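Local coordinates for protein sensor-type histidine kinase PrrB (Mycobacterium tuberculosis, PDB 1YS3) that uses ATP to phosphorylate itself on histidine, as the membrane-bound sensor kinase of the PrrB/PrrA two-component system, probably involved in early intracellular multiplication of mycobacteria, at residues D27-L32 against A64-L69; I80-N85 against L142-P147; D3-V8 against I39-P44. All coordinates share one frame; numbering follows the deposited sequence.

Contact 1 (D27-L32 against A64-L69)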
loop_
_atom_site.group_PDB
_atom_site.type_symbol
_atom_site.label_atom_id
_atom_site.label_comp_id
_atom_site.label_asym_id
_atom_site.label_seq_id
_atom_site.Cartn_x
_atom_site.Cartn_y
_atom_site.Cartn_z
ATOM N N ASP B 27 11.246 -27.311 -9.206
ATOM C CA ASP B 27 12.282 -28.248 -8.800
ATOM C C ASP B 27 12.703 -28.128 -7.315
ATOM O O ASP B 27 13.145 -29.121 -6.705
ATOM C CB ASP B 27 13.502 -28.110 -9.754
ATOM C CG ASP B 27 13.219 -28.691 -11.168
ATOM O OD1 ASP B 27 12.367 -29.619 -11.246
ATOM O OD2 ASP B 27 13.825 -28.234 -12.183
ATOM N N LEU B 28 12.519 -26.936 -6.736
ATOM C CA LEU B 28 13.122 -26.550 -5.449
ATOM C C LEU B 28 12.560 -27.231 -4.218
ATOM O O LEU B 28 11.345 -27.305 -4.046
ATOM C CB LEU B 28 12.936 -25.043 -5.257
ATOM C CG LEU B 28 13.496 -24.366 -4.000
ATOM C CD1 LEU B 28 15.000 -24.540 -3.941
ATOM C CD2 LEU B 28 13.081 -22.840 -3.986
ATOM N N ASP B 29 13.468 -27.649 -3.334
ATOM C CA ASP B 29 13.165 -28.115 -2.000
ATOM C C ASP B 29 13.428 -26.956 -1.017
ATOM O O ASP B 29 14.596 -26.658 -0.683
ATOM C CB ASP B 29 14.057 -29.316 -1.667
ATOM C CG ASP B 29 13.905 -29.808 -0.228
ATOM O OD1 ASP B 29 13.349 -29.105 0.647
ATOM O OD2 ASP B 29 14.368 -30.932 0.034
ATOM N N VAL B 30 12.340 -26.318 -0.543
ATOM C CA VAL B 30 12.458 -25.145 0.324
ATOM C C VAL B 30 11.606 -25.306 1.558
ATOM O O VAL B 30 10.456 -25.716 1.462
ATOM C CB VAL B 30 12.160 -23.789 -0.443
ATOM C CG1 VAL B 30 10.835 -23.810 -1.259
ATOM C CG2 VAL B 30 12.255 -22.559 0.522
ATOM N N SER B 31 12.185 -25.023 2.724
ATOM C CA SER B 31 11.474 -25.195 3.971
ATOM C C SER B 31 12.076 -24.332 5.074
ATOM O O SER B 31 13.240 -23.911 5.025
ATOM C CB SER B 31 11.569 -26.643 4.416
ATOM O OG SER B 31 12.914 -26.898 4.777
ATOM N N LEU B 32 11.237 -24.107 6.068
ATOM C CA LEU B 32 11.558 -23.479 7.311
ATOM C C LEU B 32 11.944 -24.563 8.297
ATOM O O LEU B 32 11.115 -25.431 8.609
ATOM C CB LEU B 32 10.303 -22.771 7.842
ATOM C CG LEU B 32 10.500 -22.255 9.262
ATOM C CD1 LEU B 32 11.732 -21.302 9.292
ATOM C CD2 LEU B 32 9.259 -21.526 9.867
ATOM N N ALA B 64 20.621 -23.207 -7.026
ATOM C CA ALA B 64 20.210 -23.968 -5.850
ATOM C C ALA B 64 19.014 -24.849 -6.154
ATOM O O ALA B 64 18.095 -24.420 -6.888
ATOM C CB ALA B 64 19.866 -23.001 -4.715
ATOM N N THR B 65 19.041 -26.067 -5.600
ATOM C CA THR B 65 17.912 -26.984 -5.616
ATOM C C THR B 65 17.458 -27.291 -4.206
ATOM O O THR B 65 16.547 -28.073 -3.999
ATOM C CB THR B 65 18.278 -28.326 -6.317
ATOM O OG1 THR B 65 19.430 -28.908 -5.673
ATOM C CG2 THR B 65 18.553 -28.071 -7.819
ATOM N N LEU B 66 18.103 -26.667 -3.230
ATOM C CA LEU B 66 17.732 -26.863 -1.843
ATOM C C LEU B 66 17.945 -25.535 -1.099
ATOM O O LEU B 66 19.065 -24.967 -1.114
ATOM C CB LEU B 66 18.630 -27.953 -1.235
ATOM C CG LEU B 66 18.627 -28.457 0.219
ATOM C CD1 LEU B 66 19.753 -27.836 1.034
ATOM C CD2 LEU B 66 17.316 -28.381 0.939
ATOM N N VAL B 67 16.895 -25.045 -0.447
ATOM C CA VAL B 67 16.999 -23.825 0.387
ATOM C C VAL B 67 16.409 -24.096 1.769
ATOM O O VAL B 67 15.372 -24.761 1.862
ATOM C CB VAL B 67 16.280 -22.604 -0.304
ATOM C CG1 VAL B 67 16.134 -21.414 0.667
ATOM C CG2 VAL B 67 17.018 -22.182 -1.587
ATOM N N GLN B 68 17.079 -23.642 2.837
ATOM C CA GLN B 68 16.538 -23.744 4.184
ATOM C C GLN B 68 16.484 -22.356 4.821
ATOM O O GLN B 68 17.478 -21.625 4.800
ATOM C CB GLN B 68 17.373 -24.646 5.072
ATOM C CG GLN B 68 17.471 -26.141 4.594
ATOM C CD GLN B 68 18.247 -27.049 5.615
ATOM O OE1 GLN B 68 19.106 -26.555 6.356
ATOM N NE2 GLN B 68 17.908 -28.368 5.659
ATOM N N LEU B 69 15.313 -22.014 5.363
ATOM C CA LEU B 69 15.087 -20.757 6.061
ATOM C C LEU B 69 15.144 -21.064 7.538
ATOM O O LEU B 69 14.688 -22.108 7.953
ATOM C CB LEU B 69 13.686 -20.214 5.740
ATOM C CG LEU B 69 13.377 -19.998 4.241
ATOM C CD1 LEU B 69 11.983 -19.409 4.051
ATOM C CD2 LEU B 69 14.455 -19.056 3.567
HETATM O O HOH W 1 14.519 -27.251 2.247
#
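The carboxylate of Asp29 turns one flat face to Leu66: methyl CD2 of Leu66 stands over it, 3.9 Å from Asp29 CG and nearly equidistant from both oxygens. The two side chains run side by side, each with CG trans to its own backbone N (chi1 175° and 178°). A water lies above the same face, giving a hydrogen bond of 2.7 Å to OD1 of Asp29; it also reaches Ser31 OG and Val67 O and so bridges the two strands. Beneath lies a parallel pairing, 9° between the axes, in which Asp29 and Ser31 each give N-H and C=O to the partner strand. Val67 N to Asp29 O (2.8 Å) and Leu69 N to Ser31 O (2.8 Å) are short and straight; Asp29 N meets Thr65 O from above the carbonyl plane, and Ser31 N to Val67 O (3.3 Å) is weak. On the other face, Val30 CG2 rests against Val67 CG1, while Leu28 CD1 packs on Val67 CG2 at 3.9 Å. Helices 10-24 and 44-60 cover this apolar side. The chemistry thus divides by face in this ATP-binding domain: a mixed one where Asp29, Ser31 and a bridging water sit beside Leu66, and a greasy one that holds the sheet to its helices.

Contact 2 (I80-N85 against L142-P147)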
loop_
_atom_site.group_PDB
_atom_site.type_symbol
_atom_site.label_atom_id
_atom_site.label_comp_id
_atom_site.label_asym_id
_atom_site.label_seq_id
_atom_site.Cartn_x
_atom_site.Cartn_y
_atom_site.Cartn_z
ATOM N N ILE B 80 17.665 -14.080 10.977
ATOM C CA ILE B 80 17.061 -14.838 9.908
ATOM C C ILE B 80 18.199 -15.235 8.940
ATOM O O ILE B 80 19.040 -14.407 8.545
ATOM C CB ILE B 80 15.986 -13.990 9.133
ATOM C CG1 ILE B 80 14.812 -13.593 10.056
ATOM C CG2 ILE B 80 15.502 -14.710 7.816
ATOM C CD1 ILE B 80 14.286 -12.193 9.739
ATOM N N ALA B 81 18.224 -16.503 8.578
ATOM C CA ALA B 81 19.216 -16.999 7.642
ATOM C C ALA B 81 18.511 -17.715 6.535
ATOM O O ALA B 81 17.482 -18.359 6.754
ATOM C CB ALA B 81 20.235 -17.922 8.334
ATOM N N ILE B 82 19.053 -17.550 5.327
ATOM C CA ILE B 82 18.608 -18.261 4.167
ATOM C C ILE B 82 19.893 -18.995 3.681
ATOM O O ILE B 82 20.875 -18.331 3.285
ATOM C CB ILE B 82 18.077 -17.276 3.084
ATOM C CG1 ILE B 82 16.942 -16.362 3.656
ATOM C CG2 ILE B 82 17.618 -18.056 1.790
ATOM C CD1 ILE B 82 17.447 -14.941 4.096
ATOM N N ASP B 83 19.894 -20.325 3.777
ATOM C CA ASP B 83 21.022 -21.203 3.369
ATOM C C ASP B 83 20.620 -21.916 2.088
ATOM O O ASP B 83 19.455 -22.290 1.930
ATOM C CB ASP B 83 21.312 -22.299 4.429
ATOM C CG ASP B 83 22.024 -21.770 5.673
ATOM O OD1 ASP B 83 23.205 -22.134 5.849
ATOM O OD2 ASP B 83 21.408 -21.042 6.514
ATOM N N ASP B 84 21.566 -22.127 1.162
ATOM C CA ASP B 84 21.252 -22.853 -0.080
ATOM C C ASP B 84 22.429 -23.796 -0.445
ATOM O O ASP B 84 23.564 -23.648 0.110
ATOM C CB ASP B 84 20.905 -21.896 -1.230
ATOM C CG ASP B 84 22.120 -20.990 -1.665
ATOM O OD1 ASP B 84 22.957 -21.421 -2.466
ATOM O OD2 ASP B 84 22.199 -19.808 -1.269
ATOM N N ASN B 85 22.145 -24.778 -1.317
ATOM C CA ASN B 85 23.169 -25.688 -1.858
ATOM C C ASN B 85 23.642 -25.246 -3.261
ATOM O O ASN B 85 24.145 -26.062 -4.025
ATOM C CB ASN B 85 22.622 -27.135 -1.914
ATOM C CG ASN B 85 21.607 -27.324 -3.002
ATOM O OD1 ASN B 85 21.088 -26.358 -3.560
ATOM N ND2 ASN B 85 21.348 -28.569 -3.356
ATOM N N LEU B 142 22.824 -16.410 3.702
ATOM C CA LEU B 142 22.433 -14.989 3.822
ATOM C C LEU B 142 21.824 -14.820 5.233
ATOM O O LEU B 142 20.848 -15.481 5.568
ATOM C CB LEU B 142 21.466 -14.607 2.690
ATOM C CG LEU B 142 20.922 -13.171 2.572
ATOM C CD1 LEU B 142 22.007 -12.233 2.871
ATOM C CD2 LEU B 142 20.341 -12.798 1.202
ATOM N N VAL B 143 22.423 -13.947 6.040
ATOM C CA VAL B 143 21.981 -13.683 7.408
ATOM C C VAL B 143 21.493 -12.240 7.521
ATOM O O VAL B 143 22.231 -11.296 7.201
ATOM C CB VAL B 143 23.124 -13.979 8.443
ATOM C CG1 VAL B 143 22.609 -14.001 9.874
ATOM C CG2 VAL B 143 23.775 -15.304 8.141
ATOM N N LEU B 144 20.230 -12.074 7.914
ATOM C CA LEU B 144 19.702 -10.763 8.323
ATOM C C LEU B 144 19.631 -10.727 9.834
ATOM O O LEU B 144 18.994 -11.595 10.456
ATOM C CB LEU B 144 18.289 -10.492 7.840
ATOM C CG LEU B 144 17.647 -10.746 6.496
ATOM C CD1 LEU B 144 16.924 -9.435 6.158
ATOM C CD2 LEU B 144 18.611 -11.112 5.412
ATOM N N ARG B 145 20.253 -9.732 10.442
ATOM C CA ARG B 145 20.143 -9.627 11.892
ATOM C C ARG B 145 19.335 -8.374 12.186
ATOM O O ARG B 145 19.797 -7.307 11.871
ATOM C CB ARG B 145 21.510 -9.543 12.551
ATOM C CG ARG B 145 22.261 -10.898 12.414
ATOM C CD ARG B 145 23.702 -10.863 12.915
ATOM N NE ARG B 145 24.355 -12.183 12.793
ATOM C CZ ARG B 145 25.236 -12.547 11.836
ATOM N NH1 ARG B 145 25.641 -11.697 10.878
ATOM N NH2 ARG B 145 25.718 -13.798 11.829
ATOM N N LEU B 146 18.186 -8.532 12.867
ATOM C CA LEU B 146 17.237 -7.417 13.073
ATOM C C LEU B 146 17.006 -7.188 14.551
ATOM O O LEU B 146 16.705 -8.131 15.290
ATOM C CB LEU B 146 15.905 -7.787 12.399
ATOM C CG LEU B 146 15.940 -8.093 10.887
ATOM C CD1 LEU B 146 14.503 -8.362 10.394
ATOM C CD2 LEU B 146 16.652 -6.988 10.035
ATOM N N PRO B 147 17.174 -5.948 15.002
ATOM C CA PRO B 147 16.966 -5.613 16.402
ATOM C C PRO B 147 15.510 -5.912 16.821
ATOM O O PRO B 147 14.562 -5.791 16.021
ATOM C CB PRO B 147 17.277 -4.109 16.463
ATOM C CG PRO B 147 17.109 -3.628 15.041
ATOM C CD PRO B 147 17.604 -4.781 14.208
#
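Ile80 and Leu144 exchange two backbone hydrogen bonds, Ile80 N to Leu144 O (2.9 Å) and Leu144 N to Ile80 O (2.7 Å), and Ile82 does the same with Leu142. These are the hydrogen-bonded pairs of an almost exactly antiparallel pairing, 175° between the axes. Ala81 and Val143 form the non-hydrogen-bonded pair between them, drawn in close enough for CA-H...O contacts: Ala81 CA lies 3.0 Å from Leu142 O, and Val143 CA lies 3.2 Å from Ile80 O.

Apolar contacts gather on the face of Ile80, Ile82, Leu142 and Leu144. Ile82 and Leu142 lie alongside each other, and CD1 of Ile82 touches both Leu142 CG (4.2 Å) and Leu144 CD2 (4.2 Å). Further along, the chains of Ile80 and Leu146 cross at a slant, their CD1 methyls 3.9 Å apart. Helix 44-60 covers this face through Ala54 and Leu47.

Salt bridges to residues outside the two segments lie on the other face, with Ala81 and Val143. Methyl CG1 of Val143 sits over the centre of the Arg145 guanidinium, whose nitrogens pair with Glu79 and Glu133; Asp83 pairs with Arg141.

Strand 77-84 leads into Asp84-Asn85-Gly86, which resembles the start of the G1 box at the nucleotide site of related histidine kinases. The pairing beside it, its touching residues all buried, is thus held by backbone bonds and apolar packing.

Contact 3 (D3-V8 against I39-P44)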
loop_
_atom_site.group_PDB
_atom_site.type_symbol
_atom_site.label_atom_id
_atom_site.label_comp_id
_atom_site.label_asym_id
_atom_site.label_seq_id
_atom_site.Cartn_x
_atom_site.Cartn_y
_atom_site.Cartn_z
ATOM N N ASP B 3 6.191 4.549 12.226
ATOM C CA ASP B 3 4.780 4.475 12.621
ATOM C C ASP B 3 4.035 3.543 11.666
ATOM O O ASP B 3 2.892 3.170 11.942
ATOM C CB ASP B 3 4.122 5.867 12.658
ATOM C CG ASP B 3 4.977 6.918 13.372
ATOM O OD1 ASP B 3 5.943 6.559 14.081
ATOM O OD2 ASP B 3 4.682 8.119 13.211
ATOM N N ASP B 4 4.701 3.177 10.555
ATOM C CA ASP B 4 4.226 2.176 9.571
ATOM C C ASP B 4 4.502 0.719 9.977
ATOM O O ASP B 4 3.975 -0.236 9.395
ATOM C CB ASP B 4 4.885 2.419 8.207
ATOM C CG ASP B 4 4.261 3.597 7.450
ATOM O OD1 ASP B 4 3.679 3.365 6.354
ATOM O OD2 ASP B 4 4.357 4.741 7.963
ATOM N N HIS B 5 5.359 0.574 10.967
ATOM C CA HIS B 5 5.764 -0.720 11.491
ATOM C C HIS B 5 4.640 -1.353 12.302
ATOM O O HIS B 5 3.906 -0.644 13.044
ATOM C CB HIS B 5 6.998 -0.504 12.350
ATOM C CG HIS B 5 8.259 -0.364 11.561
ATOM N ND1 HIS B 5 8.305 0.249 10.328
ATOM C CD2 HIS B 5 9.530 -0.747 11.837
ATOM C CE1 HIS B 5 9.545 0.232 9.873
ATOM N NE2 HIS B 5 10.310 -0.363 10.772
ATOM N N VAL B 6 4.475 -2.665 12.153
ATOM C CA VAL B 6 3.402 -3.406 12.832
ATOM C C VAL B 6 4.024 -4.727 13.375
ATOM O O VAL B 6 5.128 -5.066 13.021
ATOM C CB VAL B 6 2.270 -3.776 11.839
ATOM C CG1 VAL B 6 1.579 -2.501 11.191
ATOM C CG2 VAL B 6 2.829 -4.725 10.745
ATOM N N PRO B 7 3.328 -5.447 14.260
ATOM C CA PRO B 7 3.830 -6.755 14.691
ATOM C C PRO B 7 3.936 -7.766 13.551
ATOM O O PRO B 7 3.046 -7.837 12.710
ATOM C CB PRO B 7 2.747 -7.206 15.682
ATOM C CG PRO B 7 2.203 -5.947 16.191
ATOM C CD PRO B 7 2.110 -5.082 15.011
ATOM N N VAL B 8 5.045 -8.518 13.521
ATOM C CA VAL B 8 5.334 -9.463 12.481
ATOM C C VAL B 8 5.769 -10.727 13.215
ATOM O O VAL B 8 6.755 -10.701 13.987
ATOM C CB VAL B 8 6.481 -8.972 11.500
ATOM C CG1 VAL B 8 6.703 -9.905 10.363
ATOM C CG2 VAL B 8 6.113 -7.618 10.875
ATOM N N ILE B 39 8.306 -12.554 17.609
ATOM C CA ILE B 39 7.605 -11.368 17.108
ATOM C C ILE B 39 8.521 -10.151 17.106
ATOM O O ILE B 39 9.103 -9.749 18.124
ATOM C CB ILE B 39 6.280 -11.047 17.903
ATOM C CG1 ILE B 39 5.480 -12.331 18.252
ATOM C CG2 ILE B 39 5.422 -9.969 17.182
ATOM C CD1 ILE B 39 4.987 -13.157 17.113
ATOM N N ILE B 40 8.664 -9.514 15.944
ATOM C CA ILE B 40 9.305 -8.209 15.948
ATOM C C ILE B 40 8.334 -7.144 15.495
ATOM O O ILE B 40 7.187 -7.436 15.153
ATOM C CB ILE B 40 10.597 -8.172 15.039
ATOM C CG1 ILE B 40 10.266 -8.428 13.569
ATOM C CG2 ILE B 40 11.692 -9.112 15.614
ATOM C CD1 ILE B 40 11.542 -8.171 12.638
ATOM N N VAL B 41 8.803 -5.910 15.474
ATOM C CA VAL B 41 8.054 -4.808 14.817
ATOM C C VAL B 41 8.737 -4.473 13.487
ATOM O O VAL B 41 9.950 -4.228 13.426
ATOM C CB VAL B 41 7.930 -3.556 15.761
ATOM C CG1 VAL B 41 7.280 -2.409 15.084
ATOM C CG2 VAL B 41 7.060 -3.876 16.997
ATOM N N GLY B 42 7.981 -4.453 12.408
ATOM C CA GLY B 42 8.573 -4.012 11.116
ATOM C C GLY B 42 7.557 -3.895 10.022
ATOM O O GLY B 42 6.336 -3.710 10.264
ATOM N N LEU B 43 8.064 -3.989 8.806
ATOM C CA LEU B 43 7.288 -3.882 7.558
ATOM C C LEU B 43 7.191 -5.252 6.875
ATOM O O LEU B 43 8.124 -5.624 6.162
ATOM C CB LEU B 43 8.080 -2.975 6.595
ATOM C CG LEU B 43 8.157 -1.507 7.031
ATOM C CD1 LEU B 43 9.445 -0.771 6.517
ATOM C CD2 LEU B 43 6.867 -0.761 6.660
ATOM N N PRO B 44 6.057 -5.964 7.039
ATOM C CA PRO B 44 5.919 -7.333 6.559
ATOM C C PRO B 44 6.145 -7.468 5.038
ATOM O O PRO B 44 6.671 -8.497 4.607
ATOM C CB PRO B 44 4.470 -7.768 7.010
ATOM C CG PRO B 44 3.841 -6.661 7.560
ATOM C CD PRO B 44 4.794 -5.444 7.630
#
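His5 lays its imidazole across the backbone of Gly42, the point around which the other side chains are arranged. Gly42 CA sits over one face of the ring, 3.9 Å from its centroid and 30° off the normal, a CH-pi contact from the glycine CA. With CG trans to the carbonyl carbon of His5 (chi1 -79°), the ring reaches back over Gly42. Leu43 crosses the ring at a slant, its CD1 reaching His5 CE1 at 3.5 Å and its CG lying near ND1. That ND1 is buried by the contact and has no polar partner in the model, while Leu43 packs around it. From the neighbouring position Val41 presses CG1 against His5 CB at 3.3 Å, a tight fit.

A second cluster forms around Pro44. Its ring meets Val6 at about a right angle, with CD 3.8 Å from Val6 CG2, and the same CD lies 4.1 Å from CG2 of Val8. Pro7 faces the opposite way, its CB touching Ile39 CG2.

Four backbone hydrogen bonds set the register. Val6 pairs with Gly42, Val6 N using a lone pair of Gly42 O at 2.9 Å, and Val8 pairs with Ile40, Val8 N to Ile40 O also being 2.9 Å. The strands are strongly twisted, their antiparallel directions making an angle of 140°.

Strands 6-9 and 39-42 make a small two-stranded sheet beside the main sheet of this GHKL-type (Bergerat) ATP-binding domain. Leu43 occupies the N-cap position of helix 44-60, and its N is hydrogen-bonded to His126, whose ring also meets that of His5. Val8 and Ile40 turn toward Leu47 of helix 44-60 and toward Leu13 and Ile10 of helix 10-24.

Contacts 1 and 2 belong to one mixed sheet, joined where strand 66-74 runs beside strand 77-84; their centres are 14 Å apart. Gln68 N lies 2.9 Å from Asp83 O, a probable hydrogen bond of the strand pairing, and Thr65 N lies 2.9 Å from Asn85 OD1, a probable hydrogen bond that ties contact 1 to the G1-box-like end of contact 2. Contact 3 lies in the separate two-stranded sheet, with its centre about 18 Å from that of contact 2, yet the two meet where Leu146 CD1 lies 3.7 Å from Ile40 CD1. Contacts 1 and 3, with centres about 26 Å apart, lie on opposite sides of the chain's centre and do not touch. Helix 44-60 packs against all three contacts.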